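Local coordinates for protein tryptophan decarboxylase 1 (Oryza sativa subsp. japonica, PDB 6KHO) that catalyses the pyridoxal 5'-phosphate-dependent decarboxylation of L-tryptophan to tryptamine and of 5-hydroxy-L-tryptophan to serotonin, at residues G303-C308 and H329-T334; S325-K330 and D337-Y342. All blocks are in the same frame, centred on the assembly; numbering follows the deposited sequence.

Following the chain from the N terminus, the loop after strand 294-298 supplies residues 303-308, and contact 1 brings this turn against 329-334, closing a loop whose 20 intervening residues include strand 323-326. Before contact 1 is complete, contact 2 has begun: residues 325-330 leave that strand and pair with 337-342 across a connection of six residues. The two loops therefore interlock rather than nest, and they share His329 and Lys330 on helix 328-331. Contact 2 ties neighbouring antiparallel strands of the large mixed sheet together, while contact 1 packs the following segment onto the loop. Both contacts involve the short helix that carries the cofactor lysine, and Met326 CE also packs against Ser304.

Contact 1 of 2, residues G303-C308 and H329-T334. With PLP (pyridoxal-5'-phosphate), chain C.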
ATOM      1  N   GLY A 303       9.513  10.119  15.170  1.00 31.49           N
ATOM      2  CA  GLY A 303       9.688  11.237  14.258  1.00 28.91           C
ATOM      3  C   GLY A 303       8.666  12.343  14.459  1.00 30.97           C
ATOM      4  O   GLY A 303       9.003  13.529  14.389  1.00 31.34           O
ATOM      5  N   SER A 304       7.402  11.975  14.714  1.00 31.52           N
ATOM      6  CA  SER A 304       6.363  12.989  14.902  1.00 31.39           C
ATOM      7  C   SER A 304       6.665  13.914  16.073  1.00 32.10           C
ATOM      8  O   SER A 304       6.316  15.101  16.025  1.00 31.79           O
ATOM      9  CB  SER A 304       4.996  12.333  15.107  1.00 32.45           C
ATOM     10  OG  SER A 304       4.591  11.630  13.954  1.00 29.40           O
ATOM     11  N   ALA A 305       7.309  13.401  17.131  1.00 30.60           N
ATOM     12  CA  ALA A 305       7.626  14.254  18.270  1.00 34.51           C
ATOM     13  C   ALA A 305       8.665  15.311  17.922  1.00 34.22           C
ATOM     14  O   ALA A 305       8.778  16.317  18.634  1.00 36.06           O
ATOM     15  CB  ALA A 305       8.114  13.406  19.450  1.00 36.62           C
ATOM     16  N   CYS A 306       9.400  15.123  16.831  1.00 32.59           N
ATOM     17  CA  CYS A 306      10.478  16.020  16.451  1.00 33.19           C
ATOM     18  C   CYS A 306       9.982  17.301  15.801  1.00 35.03           C
ATOM     19  O   CYS A 306      10.803  18.151  15.436  1.00 32.61           O
ATOM     20  CB  CYS A 306      11.452  15.284  15.532  1.00 34.36           C
ATOM     21  SG  CYS A 306      12.308  13.926  16.397  1.00 38.73           S
ATOM     22  N   ILE A 307       8.663  17.472  15.666  1.00 32.79           N
ATOM     23  CA  ILE A 307       8.112  18.780  15.342  1.00 34.60           C
ATOM     24  C   ILE A 307       8.132  19.718  16.539  1.00 36.31           C
ATOM     25  O   ILE A 307       7.832  20.909  16.385  1.00 35.81           O
ATOM     26  CB  ILE A 307       6.676  18.652  14.792  1.00 32.29           C
ATOM     27  CG1 ILE A 307       5.708  18.272  15.919  1.00 34.01           C
ATOM     28  CG2 ILE A 307       6.649  17.650  13.640  1.00 31.81           C
ATOM     29  CD1 ILE A 307       4.224  18.342  15.539  1.00 30.82           C
ATOM     30  N   CYS A 308       8.480  19.206  17.740  1.00 35.05           N
ATOM     31  CA  CYS A 308       8.652  19.997  18.958  1.00 36.59           C
ATOM     32  C   CYS A 308      10.132  20.253  19.210  1.00 39.23           C
ATOM     33  O   CYS A 308      10.939  19.313  19.123  1.00 36.57           O
ATOM     34  CB  CYS A 308       8.041  19.274  20.153  1.00 38.83           C
ATOM     35  SG  CYS A 308       6.256  18.995  19.998  1.00 39.63           S
ATOM     36  N   HIS A 329       0.908   7.997  10.391  1.00 27.14           N
ATOM     37  CA  HIS A 329      -0.158   7.119  10.867  1.00 28.71           C
ATOM     38  C   HIS A 329       0.161   6.469  12.206  1.00 31.20           C
ATOM     39  O   HIS A 329      -0.661   5.700  12.715  1.00 31.50           O
ATOM     40  CB  HIS A 329      -0.540   6.066   9.806  1.00 30.34           C
ATOM     41  CG  HIS A 329       0.453   4.957   9.614  1.00 31.51           C
ATOM     42  ND1 HIS A 329       0.860   4.550   8.361  1.00 31.65           N
ATOM     43  CD2 HIS A 329       1.055   4.116  10.492  1.00 33.64           C
ATOM     44  CE1 HIS A 329       1.694   3.530   8.477  1.00 33.89           C
ATOM     45  NE2 HIS A 329       1.830   3.249   9.761  1.00 32.90           N
ATOM     46  N   LYS A 330       1.313   6.769  12.799  1.00 27.63           N
ATOM     47  CA  LYS A 330       1.529   6.421  14.197  1.00 28.63           C
ATOM     48  C   LYS A 330       1.060   7.574  15.068  1.00 30.42           C
ATOM     49  O   LYS A 330      -0.058   7.546  15.585  1.00 32.72           O
ATOM     50  CB  LYS A 330       3.002   6.104  14.470  1.00 32.48           C
ATOM     51  CG  LYS A 330       3.483   4.884  13.738  1.00 36.69           C
ATOM     52  CD  LYS A 330       3.564   3.696  14.641  1.00 41.91           C
ATOM     53  CE  LYS A 330       4.736   2.836  14.238  1.00 38.59           C
ATOM     54  NZ  LYS A 330       4.351   1.416  14.207  1.00 46.85           N
ATOM     55  N   TRP A 331       1.876   8.623  15.174  1.00 28.51           N
ATOM     56  CA  TRP A 331       1.691   9.656  16.189  1.00 28.37           C
ATOM     57  C   TRP A 331       1.364  11.031  15.600  1.00 28.42           C
ATOM     58  O   TRP A 331       1.605  12.050  16.255  1.00 29.79           O
ATOM     59  CB  TRP A 331       2.960   9.726  17.053  1.00 29.97           C
ATOM     60  CG  TRP A 331       2.789  10.277  18.446  1.00 31.53           C
ATOM     61  CD1 TRP A 331       1.617  10.636  19.068  1.00 32.54           C
ATOM     62  CD2 TRP A 331       3.837  10.534  19.388  1.00 31.07           C
ATOM     63  NE1 TRP A 331       1.884  11.097  20.345  1.00 32.40           N
ATOM     64  CE2 TRP A 331       3.238  11.050  20.558  1.00 32.98           C
ATOM     65  CE3 TRP A 331       5.234  10.372  19.355  1.00 34.18           C
ATOM     66  CZ2 TRP A 331       3.987  11.405  21.683  1.00 33.86           C
ATOM     67  CZ3 TRP A 331       5.971  10.727  20.464  1.00 31.51           C
ATOM     68  CH2 TRP A 331       5.350  11.236  21.614  1.00 34.40           C
ATOM     69  N   LEU A 332       0.817  11.110  14.390  1.00 28.83           N
ATOM     70  CA  LEU A 332       0.484  12.436  13.860  1.00 30.58           C
ATOM     71  C   LEU A 332      -0.950  12.491  13.324  1.00 30.01           C
ATOM     72  O   LEU A 332      -1.239  13.162  12.324  1.00 31.24           O
ATOM     73  CB  LEU A 332       1.493  12.867  12.797  1.00 28.76           C
ATOM     74  CG  LEU A 332       1.689  14.381  12.668  1.00 34.75           C
ATOM     75  CD1 LEU A 332       2.322  14.939  13.938  1.00 31.89           C
ATOM     76  CD2 LEU A 332       2.519  14.737  11.433  1.00 35.34           C
ATOM     77  N   MET A 333      -1.868  11.777  13.986  1.00 28.22           N
ATOM     78  CA  MET A 333      -3.322  11.936  13.807  1.00 30.72           C
ATOM     79  C   MET A 333      -3.788  11.725  12.370  1.00 29.50           C
ATOM     80  O   MET A 333      -4.797  12.299  11.951  1.00 27.84           O
ATOM     81  CB  MET A 333      -3.788  13.309  14.295  1.00 29.68           C
ATOM     82  CG  MET A 333      -3.851  13.403  15.815  1.00 36.77           C
ATOM     83  SD  MET A 333      -4.211  15.072  16.369  1.00 47.82           S
ATOM     84  CE  MET A 333      -2.671  15.848  16.024  1.00 36.92           C
ATOM     85  N   THR A 334      -3.078  10.900  11.611  1.00 27.37           N
ATOM     86  CA  THR A 334      -3.422  10.595  10.228  1.00 28.05           C
ATOM     87  C   THR A 334      -3.690   9.099  10.126  1.00 33.63           C
ATOM     88  O   THR A 334      -2.797   8.296  10.403  1.00 32.80           O
ATOM     89  CB  THR A 334      -2.278  11.001   9.292  1.00 29.71           C
ATOM     90  OG1 THR A 334      -1.981  12.402   9.447  1.00 30.62           O
ATOM     91  CG2 THR A 334      -2.646  10.729   7.856  1.00 28.48           C
TER
HETATM   92  N1  PLP C 601       9.726   0.707  12.678  1.00 37.10           N
HETATM   93  C2  PLP C 601       9.357   1.318  13.860  1.00 35.48           C
HETATM   94  C2A PLP C 601      10.363   1.989  14.742  1.00 32.79           C
HETATM   95  C3  PLP C 601       8.027   1.311  14.250  1.00 39.65           C
HETATM   96  O3  PLP C 601       7.664   1.921  15.421  1.00 42.08           O
HETATM   97  C4  PLP C 601       7.064   0.706  13.450  1.00 42.48           C
HETATM   98  C4A PLP C 601       5.611   1.020  13.662  1.00 39.02           C
HETATM   99  C5  PLP C 601       7.436   0.090  12.264  1.00 39.98           C
HETATM  100  C6  PLP C 601       8.775   0.090  11.882  1.00 39.06           C
HETATM  101  C5A PLP C 601       6.349  -0.570  11.441  1.00 41.12           C
HETATM  102  O4P PLP C 601       6.754  -0.906  10.134  1.00 40.92           O
HETATM  103  P   PLP C 601       5.667  -1.060   8.936  1.00 42.61           P
HETATM  104  O1P PLP C 601       4.526  -1.942   9.366  1.00 48.93           O
HETATM  105  O2P PLP C 601       6.403  -1.636   7.752  1.00 41.05           O
HETATM  106  O3P PLP C 601       5.066   0.282   8.559  1.00 35.88           O
HETATM  107  O   HOH W   1       4.685   9.088  14.327  1.00 28.98           O
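Ala305 and Ser304 present two small side chains to Trp331, one to the six-membered part of its indole and the other to the root of the side chain. Ala305 CB approaches the ring obliquely, 3.6 Å from Trp331 CZ3; alanine suits the place because its single methyl already meets the ring closely. Trp331 CG lies anti to the backbone N (chi1 -156°), and the six-membered ring beyond it reaches that methyl. Tyr301 stacks on this ring and Asp408 accepts the hydrogen bond of NE1, so the indole's rotation is fixed from outside the turn as well.

Ser304 CB sits 3.8 Å from Trp331 CB. Ser304 OG lies 3.5 Å from Leu332 CB, yet a polar group suits the place because a water links it to the other segment. The water is 2.6 Å from Ser304 OG and accepts a hydrogen bond of 3.0 Å from Trp331 N. Farther along, Ile307 CD1 and Leu332 CD1 meet at 4.2 Å as branched apolar groups, bordered by helices 133-149 and 386-420.

Lys330 turns its bent chain away from the turn, and NZ is covalently joined to C4A of the cofactor at 1.4 Å, consistent with the internal aldimine. Trp331 and Leu332 thus pack the chain directly after Lys330, the cofactor lysine of a group II decarboxylase of fold type I, onto the 303-308 turn.

Contact 2 of 2, residues S325-K330 and D337-Y342; sequences SMSPHK and DCTCLY. With PLP (pyridoxal-5'-phosphate), chain C.
His329 offers ND1 to the backbone N-H of Cys338, a bond of 2.8 Å that lies in the plane of the imidazole and is fairly straight at 162°. Ser327 CB covers one face of the ring near its rim, and His329 CE1 lies 3.5 Å from Thr339 OG1. An alanine in place of His329 would probably leave Cys338 N without this acceptor and open a gap beside Ser327 and Thr339.

On the neighbouring residues, Ser327 OG and Thr339 OG1 share a hydrogen bond of 2.9 Å, while Pro328 CG packs against the sulphurs of Cys338 and Cys340. Proline suits the place because its ring is apolar and its N has no hydrogen that would need an acceptor; Cys338 O takes a weak bond from His329 N.

Behind this layer the strands set the register. Met326 and Cys340 form an antiparallel hydrogen-bonded pair, 3.0 Å from Met326 N to Cys340 O and 2.7 Å from Cys340 N to Met326 O. Helix 133-149 covers their face, and helix 175-194 the opposite one, bearing Ser325 and Leu341. Strand 323-326 runs, through Ser327 and a short helix, to Lys330 and its cofactor, as in the large domain of fold-type I enzymes.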
ATOM      1  N   SER A 325      12.677   8.077   7.327  1.00 25.90           N
ATOM      2  CA  SER A 325      11.246   7.851   7.213  1.00 27.93           C
ATOM      3  C   SER A 325      10.595   7.990   8.580  1.00 29.50           C
ATOM      4  O   SER A 325      11.217   7.725   9.614  1.00 27.87           O
ATOM      5  CB  SER A 325      10.927   6.468   6.618  1.00 28.20           C
ATOM      6  OG  SER A 325      11.526   5.416   7.372  1.00 28.30           O
ATOM      7  N   MET A 326       9.334   8.424   8.566  1.00 24.96           N
ATOM      8  CA  MET A 326       8.498   8.428   9.752  1.00 28.67           C
ATOM      9  C   MET A 326       7.052   8.265   9.304  1.00 29.09           C
ATOM     10  O   MET A 326       6.712   8.491   8.137  1.00 28.26           O
ATOM     11  CB  MET A 326       8.678   9.709  10.577  1.00 28.14           C
ATOM     12  CG  MET A 326       8.645  10.952   9.760  1.00 30.81           C
ATOM     13  SD  MET A 326       6.999  11.664   9.754  1.00 46.77           S
ATOM     14  CE  MET A 326       7.232  12.740  11.156  1.00 32.66           C
ATOM     15  N   SER A 327       6.204   7.848  10.237  1.00 27.91           N
ATOM     16  CA  SER A 327       4.821   7.501   9.913  1.00 28.76           C
ATOM     17  C   SER A 327       3.858   8.432  10.626  1.00 27.01           C
ATOM     18  O   SER A 327       3.646   8.298  11.845  1.00 29.75           O
ATOM     19  CB  SER A 327       4.530   6.047  10.276  1.00 30.30           C
ATOM     20  OG  SER A 327       5.257   5.178   9.424  1.00 32.55           O
ATOM     21  N   PRO A 328       3.261   9.386   9.925  1.00 26.02           N
ATOM     22  CA  PRO A 328       2.139  10.124  10.510  1.00 29.88           C
ATOM     23  C   PRO A 328       1.032   9.198  10.977  1.00 27.89           C
ATOM     24  O   PRO A 328       0.303   9.557  11.903  1.00 27.00           O
ATOM     25  CB  PRO A 328       1.672  11.033   9.364  1.00 30.73           C
ATOM     26  CG  PRO A 328       2.913  11.231   8.536  1.00 30.10           C
ATOM     27  CD  PRO A 328       3.637   9.904   8.594  1.00 30.74           C
ATOM     28  N   HIS A 329       0.908   7.997  10.391  1.00 27.14           N
ATOM     29  CA  HIS A 329      -0.158   7.119  10.867  1.00 28.71           C
ATOM     30  C   HIS A 329       0.161   6.469  12.206  1.00 31.20           C
ATOM     31  O   HIS A 329      -0.661   5.700  12.715  1.00 31.50           O
ATOM     32  CB  HIS A 329      -0.540   6.066   9.806  1.00 30.34           C
ATOM     33  CG  HIS A 329       0.453   4.957   9.614  1.00 31.51           C
ATOM     34  ND1 HIS A 329       0.860   4.550   8.361  1.00 31.65           N
ATOM     35  CD2 HIS A 329       1.055   4.116  10.492  1.00 33.64           C
ATOM     36  CE1 HIS A 329       1.694   3.530   8.477  1.00 33.89           C
ATOM     37  NE2 HIS A 329       1.830   3.249   9.761  1.00 32.90           N
ATOM     38  N   LYS A 330       1.313   6.769  12.799  1.00 27.63           N
ATOM     39  CA  LYS A 330       1.529   6.421  14.197  1.00 28.63           C
ATOM     40  C   LYS A 330       1.060   7.574  15.068  1.00 30.42           C
ATOM     41  O   LYS A 330      -0.058   7.546  15.585  1.00 32.72           O
ATOM     42  CB  LYS A 330       3.002   6.104  14.470  1.00 32.48           C
ATOM     43  CG  LYS A 330       3.483   4.884  13.738  1.00 36.69           C
ATOM     44  CD  LYS A 330       3.564   3.696  14.641  1.00 41.91           C
ATOM     45  CE  LYS A 330       4.736   2.836  14.238  1.00 38.59           C
ATOM     46  NZ  LYS A 330       4.351   1.416  14.207  1.00 46.85           N
ATOM     47  N   ASP A 337      -3.166   4.242   5.648  1.00 30.45           N
ATOM     48  CA  ASP A 337      -1.694   4.186   5.736  1.00 32.71           C
ATOM     49  C   ASP A 337      -1.082   5.535   5.363  1.00 33.06           C
ATOM     50  O   ASP A 337      -1.602   6.239   4.484  1.00 31.65           O
ATOM     51  CB  ASP A 337      -1.100   3.126   4.789  1.00 34.52           C
ATOM     52  CG  ASP A 337      -1.949   1.867   4.680  1.00 39.02           C
ATOM     53  OD1 ASP A 337      -2.234   1.250   5.726  1.00 43.04           O
ATOM     54  OD2 ASP A 337      -2.328   1.491   3.546  1.00 46.46           O
ATOM     55  N   CYS A 338       0.035   5.873   6.008  1.00 32.14           N
ATOM     56  CA  CYS A 338       0.741   7.112   5.707  1.00 27.64           C
ATOM     57  C   CYS A 338       2.160   7.086   6.286  1.00 30.02           C
ATOM     58  O   CYS A 338       2.350   7.386   7.468  1.00 29.32           O
ATOM     59  CB  CYS A 338      -0.030   8.313   6.260  1.00 29.22           C
ATOM     60  SG  CYS A 338       0.707   9.925   5.769  1.00 32.98           S
ATOM     61  N   THR A 339       3.151   6.719   5.477  1.00 26.29           N
ATOM     62  CA  THR A 339       4.556   6.775   5.883  1.00 26.21           C
ATOM     63  C   THR A 339       5.281   7.703   4.928  1.00 27.26           C
ATOM     64  O   THR A 339       5.125   7.576   3.710  1.00 28.97           O
ATOM     65  CB  THR A 339       5.215   5.391   5.859  1.00 26.64           C
ATOM     66  OG1 THR A 339       4.504   4.511   6.732  1.00 30.82           O
ATOM     67  CG2 THR A 339       6.689   5.475   6.314  1.00 27.78           C
ATOM     68  N   CYS A 340       6.063   8.631   5.472  1.00 24.42           N
ATOM     69  CA  CYS A 340       6.767   9.625   4.672  1.00 26.69           C
ATOM     70  C   CYS A 340       8.244   9.262   4.602  1.00 28.25           C
ATOM     71  O   CYS A 340       8.880   9.074   5.638  1.00 27.55           O
ATOM     72  CB  CYS A 340       6.583  11.020   5.273  1.00 26.44           C
ATOM     73  SG  CYS A 340       4.825  11.514   5.228  1.00 28.85           S
ATOM     74  N   LEU A 341       8.779   9.166   3.385  1.00 24.14           N
ATOM     75  CA  LEU A 341      10.195   8.901   3.157  1.00 25.26           C
ATOM     76  C   LEU A 341      10.842  10.125   2.529  1.00 26.57           C
ATOM     77  O   LEU A 341      10.330  10.644   1.535  1.00 25.78           O
ATOM     78  CB  LEU A 341      10.382   7.694   2.230  1.00 24.39           C
ATOM     79  CG  LEU A 341      11.784   7.537   1.629  1.00 25.19           C
ATOM     80  CD1 LEU A 341      12.802   7.214   2.741  1.00 25.75           C
ATOM     81  CD2 LEU A 341      11.778   6.462   0.556  1.00 25.35           C
ATOM     82  N   TYR A 342      11.970  10.564   3.087  1.00 26.44           N
ATOM     83  CA  TYR A 342      12.749  11.680   2.558  1.00 26.63           C
ATOM     84  C   TYR A 342      14.140  11.185   2.193  1.00 29.25           C
ATOM     85  O   TYR A 342      14.730  10.397   2.935  1.00 23.94           O
ATOM     86  CB  TYR A 342      12.879  12.820   3.581  1.00 23.50           C
ATOM     87  CG  TYR A 342      11.559  13.464   3.950  1.00 29.43           C
ATOM     88  CD1 TYR A 342      10.793  12.966   4.997  1.00 29.09           C
ATOM     89  CD2 TYR A 342      11.072  14.562   3.238  1.00 27.82           C
ATOM     90  CE1 TYR A 342       9.576  13.555   5.344  1.00 29.87           C
ATOM     91  CE2 TYR A 342       9.857  15.166   3.578  1.00 28.75           C
ATOM     92  CZ  TYR A 342       9.119  14.659   4.630  1.00 29.22           C
ATOM     93  OH  TYR A 342       7.915  15.237   4.966  1.00 25.91           O
TER
HETATM   94  N1  PLP C 601       9.726   0.707  12.678  1.00 37.10           N
HETATM   95  C2  PLP C 601       9.357   1.318  13.860  1.00 35.48           C
HETATM   96  C2A PLP C 601      10.363   1.989  14.742  1.00 32.79           C
HETATM   97  C3  PLP C 601       8.027   1.311  14.250  1.00 39.65           C
HETATM   98  O3  PLP C 601       7.664   1.921  15.421  1.00 42.08           O
HETATM   99  C4  PLP C 601       7.064   0.706  13.450  1.00 42.48           C
HETATM  100  C4A PLP C 601       5.611   1.020  13.662  1.00 39.02           C
HETATM  101  C5  PLP C 601       7.436   0.090  12.264  1.00 39.98           C
HETATM  102  C6  PLP C 601       8.775   0.090  11.882  1.00 39.06           C
HETATM  103  C5A PLP C 601       6.349  -0.570  11.441  1.00 41.12           C
HETATM  104  O4P PLP C 601       6.754  -0.906  10.134  1.00 40.92           O
HETATM  105  P   PLP C 601       5.667  -1.060   8.936  1.00 42.61           P
HETATM  106  O1P PLP C 601       4.526  -1.942   9.366  1.00 48.93           O
HETATM  107  O2P PLP C 601       6.403  -1.636   7.752  1.00 41.05           O
HETATM  108  O3P PLP C 601       5.066   0.282   8.559  1.00 35.88           O